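Hydrolase, NUDIX family (Clostridium perfringens ATCC 13124, PDB 3F6A) probably hydrolyses nucleoside diphosphates linked to another moiety, though its own substrate is not established. Local coordinates at residues F7-I13 / P32-I37; K52-L57 / T112-E118; Y125-L130 / T145-D149. All coordinates share one frame. Numbering follows the deposited sequence.

Interaction 1: residues F7-I13 / P32-I37; sequences FTVSVFI and PLGGHI
Strands 7-13 and 33-36 pair antiparallel, their axes 170° apart and 4.6 Å at closest approach. V9 N to G35 O (3.0 Å), G35 N to V9 O (3.1 Å) and V11 N to L33 O (2.9 Å) are hydrogen bonds; L33 N to V11 O (3.4 Å) and I37 N to F7 O (3.5 Å) are weak. T8 faces H36 and S10 G34 in non-hydrogen-bonded pairs, CA to CA 4.3 and 4.2 Å. At phi/psi 159/-174 (G34) and 158/-173 (G35) a CB would jam against the preceding carbonyl; on G34 it would also sit 2.2 Å from V9 O. Bumps fill hollows: I37 (mt) sets CG1 3.7 Å from V9 CG1, I13 CD1 meets L33 CD1 at 3.7 Å, and P32 CB lies over the face of the F12 ring (chi1 m), 3.7 Å from its centroid, a CH-pi contact. The Nudix box begins at G35. T8 OG1 and S10 OG are hydrogen-bonded to D100, so cohesion comes from backbone hydrogen bonds and apolar fit.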
loop_
_atom_site.group_PDB
_atom_site.type_symbol
_atom_site.label_atom_id
_atom_site.label_comp_id
_atom_site.label_asym_id
_atom_site.label_seq_id
_atom_site.Cartn_x
_atom_site.Cartn_y
_atom_site.Cartn_z
ATOM N N PHE A 7 -2.665 10.740 -4.770
ATOM C CA PHE A 7 -2.212 9.918 -3.654
ATOM C C PHE A 7 -2.041 10.723 -2.378
ATOM O O PHE A 7 -1.388 11.769 -2.371
ATOM C CB PHE A 7 -0.891 9.241 -4.030
ATOM C CG PHE A 7 -1.023 8.249 -5.154
ATOM C CD1 PHE A 7 -1.248 6.903 -4.892
ATOM C CD2 PHE A 7 -0.947 8.667 -6.480
ATOM C CE1 PHE A 7 -1.405 5.987 -5.937
ATOM C CE2 PHE A 7 -1.103 7.762 -7.527
ATOM C CZ PHE A 7 -1.328 6.422 -7.256
ATOM N N THR A 8 -2.633 10.220 -1.300
ATOM C CA THR A 8 -2.565 10.869 -0.001
ATOM C C THR A 8 -2.243 9.824 1.065
ATOM O O THR A 8 -2.245 8.623 0.789
ATOM C CB THR A 8 -3.920 11.512 0.366
ATOM O OG1 THR A 8 -4.882 10.481 0.628
ATOM C CG2 THR A 8 -4.435 12.382 -0.775
ATOM N N VAL A 9 -1.972 10.284 2.283
ATOM C CA VAL A 9 -1.695 9.378 3.389
ATOM C C VAL A 9 -2.542 9.774 4.592
ATOM O O VAL A 9 -3.021 10.905 4.684
ATOM C CB VAL A 9 -0.195 9.387 3.805
ATOM C CG1 VAL A 9 0.668 8.970 2.632
ATOM C CG2 VAL A 9 0.217 10.768 4.328
ATOM N N SER A 10 -2.737 8.824 5.498
ATOM C CA SER A 10 -3.494 9.041 6.724
ATOM C C SER A 10 -2.701 8.343 7.814
ATOM O O SER A 10 -2.096 7.302 7.568
ATOM C CB SER A 10 -4.895 8.415 6.638
ATOM O OG SER A 10 -5.747 9.185 5.814
ATOM N N VAL A 11 -2.699 8.915 9.011
ATOM C CA VAL A 11 -1.967 8.327 10.120
ATOM C C VAL A 11 -2.779 8.362 11.400
ATOM O O VAL A 11 -3.221 9.422 11.832
ATOM C CB VAL A 11 -0.656 9.082 10.412
ATOM C CG1 VAL A 11 0.291 8.180 11.184
ATOM C CG2 VAL A 11 -0.033 9.570 9.129
ATOM N N PHE A 12 -2.964 7.195 11.998
ATOM C CA PHE A 12 -3.672 7.071 13.252
ATOM C C PHE A 12 -2.573 6.939 14.288
ATOM O O PHE A 12 -1.848 5.948 14.317
ATOM C CB PHE A 12 -4.572 5.838 13.220
ATOM C CG PHE A 12 -5.820 6.032 12.405
ATOM C CD1 PHE A 12 -6.979 6.520 12.999
ATOM C CD2 PHE A 12 -5.827 5.766 11.038
ATOM C CE1 PHE A 12 -8.128 6.737 12.247
ATOM C CE2 PHE A 12 -6.978 5.983 10.274
ATOM C CZ PHE A 12 -8.126 6.468 10.875
ATOM N N ILE A 13 -2.448 7.958 15.131
ATOM C CA ILE A 13 -1.405 7.993 16.147
ATOM C C ILE A 13 -1.926 7.617 17.525
ATOM O O ILE A 13 -2.903 8.188 18.007
ATOM C CB ILE A 13 -0.771 9.399 16.201
ATOM C CG1 ILE A 13 -0.260 9.769 14.808
ATOM C CG2 ILE A 13 0.360 9.433 17.218
ATOM C CD1 ILE A 13 0.229 11.189 14.673
ATOM N N PRO A 32 -8.145 11.438 10.939
ATOM C CA PRO A 32 -6.771 11.228 11.390
ATOM C C PRO A 32 -5.928 12.265 10.677
ATOM O O PRO A 32 -6.408 12.916 9.748
ATOM C CB PRO A 32 -6.467 9.817 10.910
ATOM C CG PRO A 32 -7.276 9.716 9.647
ATOM C CD PRO A 32 -8.590 10.339 10.068
ATOM N N LEU A 33 -4.688 12.439 11.113
ATOM C CA LEU A 33 -3.806 13.390 10.460
ATOM C C LEU A 33 -3.490 12.823 9.077
ATOM O O LEU A 33 -3.642 11.623 8.843
ATOM C CB LEU A 33 -2.508 13.554 11.260
ATOM C CG LEU A 33 -2.658 13.870 12.751
ATOM C CD1 LEU A 33 -1.305 14.317 13.326
ATOM C CD2 LEU A 33 -3.697 14.964 12.930
ATOM N N GLY A 34 -3.046 13.681 8.164
ATOM C CA GLY A 34 -2.725 13.218 6.827
ATOM C C GLY A 34 -2.720 14.329 5.796
ATOM O O GLY A 34 -2.863 15.504 6.138
ATOM N N GLY A 35 -2.562 13.961 4.530
ATOM C CA GLY A 35 -2.532 14.954 3.470
ATOM C C GLY A 35 -1.834 14.407 2.243
ATOM O O GLY A 35 -1.486 13.228 2.197
ATOM N N HIS A 36 -1.616 15.268 1.256
ATOM C CA HIS A 36 -0.961 14.866 0.021
ATOM C C HIS A 36 0.487 14.453 0.229
ATOM O O HIS A 36 1.129 14.828 1.217
ATOM C CB HIS A 36 -1.027 15.998 -1.013
ATOM C CG HIS A 36 -0.048 17.109 -0.772
ATOM N ND1 HIS A 36 0.094 17.733 0.449
ATOM C CD2 HIS A 36 0.795 17.747 -1.621
ATOM C CE1 HIS A 36 0.978 18.709 0.342
ATOM N NE2 HIS A 36 1.418 18.739 -0.903
ATOM N N ILE A 37 0.983 13.656 -0.710
ATOM C CA ILE A 37 2.358 13.184 -0.689
ATOM C C ILE A 37 3.108 14.090 -1.659
ATOM O O ILE A 37 2.636 14.337 -2.770
ATOM C CB ILE A 37 2.454 11.737 -1.207
ATOM C CG1 ILE A 37 1.480 10.836 -0.443
ATOM C CG2 ILE A 37 3.881 11.223 -1.058
ATOM C CD1 ILE A 37 1.461 9.396 -0.951
#

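Interaction 2: residues K52-L57 / T112-E118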
loop_
_atom_site.group_PDB
_atom_site.type_symbol
_atom_site.label_atom_id
_atom_site.label_comp_id
_atom_site.label_asym_id
_atom_site.label_seq_id
_atom_site.Cartn_x
_atom_site.Cartn_y
_atom_site.Cartn_z
ATOM N N LYS A 52 4.079 16.004 12.085
ATOM C CA LYS A 52 4.803 17.148 12.641
ATOM C C LYS A 52 4.077 18.458 12.335
ATOM O O LYS A 52 3.949 19.326 13.195
ATOM C CB LYS A 52 6.220 17.200 12.055
ATOM C CG LYS A 52 7.200 18.075 12.837
ATOM C CD LYS A 52 7.467 17.494 14.225
ATOM C CE LYS A 52 8.612 18.205 14.925
ATOM N NZ LYS A 52 8.887 17.630 16.272
ATOM N N GLU A 53 3.597 18.599 11.107
ATOM C CA GLU A 53 2.906 19.817 10.708
ATOM C C GLU A 53 1.515 19.979 11.326
ATOM O O GLU A 53 1.142 21.079 11.745
ATOM C CB GLU A 53 2.804 19.888 9.177
ATOM C CG GLU A 53 4.163 19.859 8.470
ATOM C CD GLU A 53 4.055 19.925 6.949
ATOM O OE1 GLU A 53 3.198 19.221 6.370
ATOM O OE2 GLU A 53 4.841 20.678 6.326
ATOM N N GLU A 54 0.759 18.890 11.418
ATOM C CA GLU A 54 -0.593 18.978 11.952
ATOM C C GLU A 54 -0.731 18.834 13.465
ATOM O O GLU A 54 -1.756 19.222 14.029
ATOM C CB GLU A 54 -1.497 17.967 11.237
ATOM C CG GLU A 54 -1.393 18.082 9.719
ATOM C CD GLU A 54 -2.448 17.283 8.965
ATOM O OE1 GLU A 54 -2.832 16.188 9.430
ATOM O OE2 GLU A 54 -2.881 17.748 7.890
ATOM N N ALA A 55 0.293 18.301 14.127
ATOM C CA ALA A 55 0.219 18.132 15.573
ATOM C C ALA A 55 1.541 18.371 16.296
ATOM O O ALA A 55 1.608 18.220 17.511
ATOM C CB ALA A 55 -0.303 16.742 15.903
ATOM N N GLY A 56 2.582 18.745 15.555
ATOM C CA GLY A 56 3.881 18.986 16.169
ATOM C C GLY A 56 4.390 17.750 16.886
ATOM O O GLY A 56 5.049 17.839 17.932
ATOM N N LEU A 57 4.095 16.585 16.316
ATOM C CA LEU A 57 4.502 15.320 16.920
ATOM C C LEU A 57 5.570 14.540 16.175
ATOM O O LEU A 57 5.648 14.571 14.946
ATOM C CB LEU A 57 3.292 14.392 17.075
ATOM C CG LEU A 57 2.103 14.805 17.941
ATOM C CD1 LEU A 57 1.000 13.764 17.808
ATOM C CD2 LEU A 57 2.544 14.947 19.392
ATOM N N THR A 112 0.066 18.491 21.961
ATOM C CA THR A 112 0.157 18.738 20.527
ATOM C C THR A 112 0.297 20.215 20.230
ATOM O O THR A 112 -0.168 21.056 20.991
ATOM C CB THR A 112 -1.083 18.197 19.806
ATOM O OG1 THR A 112 -2.261 18.719 20.430
ATOM C CG2 THR A 112 -1.116 16.684 19.889
ATOM N N SER A 113 0.942 20.525 19.112
ATOM C CA SER A 113 1.155 21.911 18.713
ATOM C C SER A 113 1.110 22.028 17.188
ATOM O O SER A 113 2.144 22.006 16.533
ATOM C CB SER A 113 2.518 22.380 19.232
ATOM O OG SER A 113 2.783 23.713 18.847
ATOM N N PRO A 114 -0.092 22.160 16.606
ATOM C CA PRO A 114 -0.196 22.271 15.147
ATOM C C PRO A 114 0.515 23.491 14.586
ATOM O O PRO A 114 0.564 24.540 15.222
ATOM C CB PRO A 114 -1.702 22.354 14.910
ATOM C CG PRO A 114 -2.279 21.621 16.093
ATOM C CD PRO A 114 -1.427 22.136 17.227
ATOM N N GLU A 115 1.058 23.352 13.384
ATOM C CA GLU A 115 1.727 24.463 12.741
ATOM C C GLU A 115 0.676 25.379 12.111
ATOM O O GLU A 115 -0.501 25.016 11.988
ATOM C CB GLU A 115 2.726 23.951 11.704
ATOM C CG GLU A 115 3.918 23.253 12.354
ATOM C CD GLU A 115 4.905 22.696 11.351
ATOM O OE1 GLU A 115 4.831 23.063 10.157
ATOM O OE2 GLU A 115 5.765 21.895 11.763
ATOM N N ILE A 116 1.115 26.573 11.732
ATOM C CA ILE A 116 0.257 27.593 11.154
ATOM C C ILE A 116 -0.754 27.128 10.109
ATOM O O ILE A 116 -0.424 26.391 9.181
ATOM C CB ILE A 116 1.108 28.726 10.532
ATOM C CG1 ILE A 116 0.220 29.930 10.205
ATOM C CG2 ILE A 116 1.801 28.228 9.268
ATOM C CD1 ILE A 116 0.986 31.114 9.652
ATOM N N GLY A 117 -1.994 27.565 10.277
ATOM C CA GLY A 117 -3.036 27.231 9.321
ATOM C C GLY A 117 -3.593 25.822 9.349
ATOM O O GLY A 117 -4.470 25.491 8.554
ATOM N N GLU A 118 -3.092 24.985 10.246
ATOM C CA GLU A 118 -3.579 23.611 10.344
ATOM C C GLU A 118 -4.755 23.602 11.311
ATOM O O GLU A 118 -4.947 24.563 12.062
ATOM C CB GLU A 118 -2.489 22.690 10.891
ATOM C CG GLU A 118 -1.200 22.655 10.090
ATOM C CD GLU A 118 -1.309 21.840 8.816
ATOM O OE1 GLU A 118 -0.259 21.584 8.202
ATOM O OE2 GLU A 118 -2.433 21.449 8.433
#
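The C-terminal end of a Nudix-box helix illustrates how carbonyls left over at a helix terminus find donors in a passing loop. The box runs from G35 to G56, and K52-L57 carries the C-terminal end of its helix; G56 is the first residue to leave helical angles, with phi 59°. Two of the exposed carbonyls are satisfied by T112-E118: E53 O accepts from E115 N (2.8 Å) and A55 O from S113 N (2.9 Å), both nearly straight. The alternation is that of an extended chain laid along the helix end, and P114, which has no N-H to give, falls between the two donors, its ring packing CG against E54 O at 3.2 Å. K52 O receives a weak bond from G56 N (2.8 Å), whereas G56 N to S113 O, 3.4 Å, has too poor an angle to count. A side chain at G56 would collide with that same S113 O. Beyond P114 the loop folds into a type II turn, closed by E118 N to E115 O at 3.1 Å.

The side chains are less evenly matched. E54 OE1 takes the backbone N-H of G34, and E53 OE1 forms a salt bridge with R49, yet E115 brings a carboxylate close to E53, and E118 close to both E53 and E54. The box glutamates E53 and E54 are consistent with the divalent-cation site that such residues supply in related Nudix hydrolases. The closest carboxylate approach across the segments is E54 OE2 to E118 OE2, 3.8 Å.

Interaction 3: residues Y125-L130 / T145-D149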
loop_
_atom_site.group_PDB
_atom_site.type_symbol
_atom_site.label_atom_id
_atom_site.label_comp_id
_atom_site.label_asym_id
_atom_site.label_seq_id
_atom_site.Cartn_x
_atom_site.Cartn_y
_atom_site.Cartn_z
ATOM N N TYR A 125 -8.865 9.906 21.793
ATOM C CA TYR A 125 -10.003 9.044 22.088
ATOM C C TYR A 125 -9.629 7.678 22.635
ATOM O O TYR A 125 -8.708 7.020 22.144
ATOM C CB TYR A 125 -10.843 8.842 20.826
ATOM C CG TYR A 125 -11.428 10.105 20.255
ATOM C CD1 TYR A 125 -12.768 10.429 20.459
ATOM C CD2 TYR A 125 -10.644 10.975 19.494
ATOM C CE1 TYR A 125 -13.314 11.584 19.922
ATOM C CE2 TYR A 125 -11.177 12.129 18.958
ATOM C CZ TYR A 125 -12.511 12.429 19.170
ATOM O OH TYR A 125 -13.042 13.575 18.630
ATOM N N SER A 126 -10.367 7.255 23.653
ATOM C CA SER A 126 -10.165 5.953 24.269
ATOM C C SER A 126 -10.996 4.976 23.450
ATOM O O SER A 126 -11.859 5.389 22.674
ATOM C CB SER A 126 -10.687 5.963 25.703
ATOM O OG SER A 126 -12.083 6.217 25.706
ATOM N N LYS A 127 -10.746 3.682 23.614
ATOM C CA LYS A 127 -11.521 2.701 22.870
ATOM C C LYS A 127 -12.983 2.875 23.276
ATOM O O LYS A 127 -13.892 2.572 22.504
ATOM C CB LYS A 127 -11.034 1.277 23.174
ATOM C CG LYS A 127 -11.816 0.188 22.449
ATOM C CD LYS A 127 -10.912 -0.843 21.769
ATOM C CE LYS A 127 -10.056 -1.627 22.755
ATOM N NZ LYS A 127 -8.917 -0.836 23.308
ATOM N N GLU A 128 -13.200 3.386 24.486
ATOM C CA GLU A 128 -14.550 3.617 24.984
ATOM C C GLU A 128 -15.204 4.775 24.238
ATOM O O GLU A 128 -16.370 4.687 23.843
ATOM C CB GLU A 128 -14.532 3.907 26.487
ATOM C CG GLU A 128 -14.062 2.737 27.341
ATOM C CD GLU A 128 -14.514 2.848 28.789
ATOM O OE1 GLU A 128 -14.166 3.848 29.451
ATOM O OE2 GLU A 128 -15.221 1.932 29.264
ATOM N N ASP A 129 -14.461 5.864 24.049
ATOM C CA ASP A 129 -14.995 7.010 23.320
ATOM C C ASP A 129 -15.094 6.612 21.854
ATOM O O ASP A 129 -14.507 7.251 20.982
ATOM C CB ASP A 129 -14.074 8.225 23.452
ATOM C CG ASP A 129 -13.814 8.609 24.892
ATOM O OD1 ASP A 129 -14.778 8.617 25.687
ATOM O OD2 ASP A 129 -12.647 8.911 25.225
ATOM N N LEU A 130 -15.833 5.539 21.594
ATOM C CA LEU A 130 -16.012 5.036 20.243
ATOM C C LEU A 130 -17.390 5.463 19.747
ATOM O O LEU A 130 -17.530 6.493 19.084
ATOM C CB LEU A 130 -15.889 3.507 20.242
ATOM C CG LEU A 130 -15.467 2.792 18.951
ATOM C CD1 LEU A 130 -15.154 1.334 19.260
ATOM C CD2 LEU A 130 -16.560 2.907 17.899
ATOM N N THR A 145 -9.947 2.208 16.170
ATOM C CA THR A 145 -10.064 1.098 17.105
ATOM C C THR A 145 -9.015 0.037 16.790
ATOM O O THR A 145 -8.411 -0.533 17.701
ATOM C CB THR A 145 -11.469 0.480 17.044
ATOM O OG1 THR A 145 -12.434 1.486 17.374
ATOM C CG2 THR A 145 -11.597 -0.675 18.023
ATOM N N GLU A 146 -8.794 -0.227 15.505
ATOM C CA GLU A 146 -7.785 -1.203 15.119
ATOM C C GLU A 146 -6.423 -0.688 15.571
ATOM O O GLU A 146 -5.604 -1.441 16.089
ATOM C CB GLU A 146 -7.752 -1.406 13.603
ATOM C CG GLU A 146 -9.039 -1.920 12.993
ATOM C CD GLU A 146 -8.876 -2.246 11.523
ATOM O OE1 GLU A 146 -7.932 -1.709 10.896
ATOM O OE2 GLU A 146 -9.692 -3.030 10.992
ATOM N N ALA A 147 -6.183 0.604 15.363
ATOM C CA ALA A 147 -4.910 1.207 15.761
ATOM C C ALA A 147 -4.694 0.992 17.258
ATOM O O ALA A 147 -3.601 0.625 17.690
ATOM C CB ALA A 147 -4.898 2.706 15.427
ATOM N N LEU A 148 -5.742 1.216 18.048
ATOM C CA LEU A 148 -5.656 1.028 19.493
ATOM C C LEU A 148 -5.421 -0.435 19.858
ATOM O O LEU A 148 -4.562 -0.740 20.686
ATOM C CB LEU A 148 -6.930 1.539 20.178
ATOM C CG LEU A 148 -7.034 3.056 20.363
ATOM C CD1 LEU A 148 -8.441 3.446 20.797
ATOM C CD2 LEU A 148 -6.014 3.507 21.391
ATOM N N ASP A 149 -6.178 -1.340 19.242
ATOM C CA ASP A 149 -6.023 -2.766 19.523
ATOM C C ASP A 149 -4.608 -3.231 19.191
ATOM O O ASP A 149 -4.055 -4.095 19.874
ATOM C CB ASP A 149 -7.013 -3.610 18.709
ATOM C CG ASP A 149 -8.457 -3.366 19.096
ATOM O OD1 ASP A 149 -8.713 -2.939 20.240
ATOM O OD2 ASP A 149 -9.347 -3.618 18.257
#
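Not every helix-loop contact needs a hydrogen bond across it, and none crosses this one. Y125 lies on strand 122-125, its backbone hydrogen-bonded to V19; its carbonyl oxygen lies 3.8 Å from L148 CD1, while its ring leads away from the helix. At S126 the chain turns. S126 OG accepts from D129 N (2.9 Å), an ST motif, and D129 OD2 answers by accepting from S126 N (3.2 Å) and from S126 OG (2.8 Å), so the turn is tied together by its own side chains although no regular helix follows.

K127 comes next and does most of the reaching. Its N is 3.6 Å from L148 CD1, its CD is 3.8 Å from T145 CG2, and its CE comes within 3.1 Å of D149 OD1; the charge interaction itself is loose, with K127 NZ 3.7 Å from D149 OD1, a long salt bridge. The chain then arrives at L130. There L130 CD1 packs 3.3 Å from T145 OG1, a hydroxyl whose hydrogen bond goes to L141 O within the helix.

L148 is thus covered on its loop side by the backbone of 125-127, while it also touches V14 and V19 of the sheet. This is the join of an alpha/beta/alpha Nudix fold at which the C-terminal helix, 138-150, packs against the sheet and the loop leaving it.

In the fold
Along the chain the three contacts come in series, sampling the layers of one Nudix sandwich. The centre of interaction 1 lies about 4 Å from the centre of the chain, in the sheet; those of interactions 2 and 3 lie about 14 and 15 Å out. Between centres, 1 and 2 are about 13 Å apart, 1 and 3 about 18 Å, 2 and 3 about 22 Å. Strand 30-36 leads into helix 43-55, and G34 N meets E54 OE1 at 2.8 Å, a probable hydrogen bond that ties the strand just before the box to the end of the box helix. F12 CB meets A147 CB of helix 138-150 at 3.8 Å. The sheet thus bridges both helices.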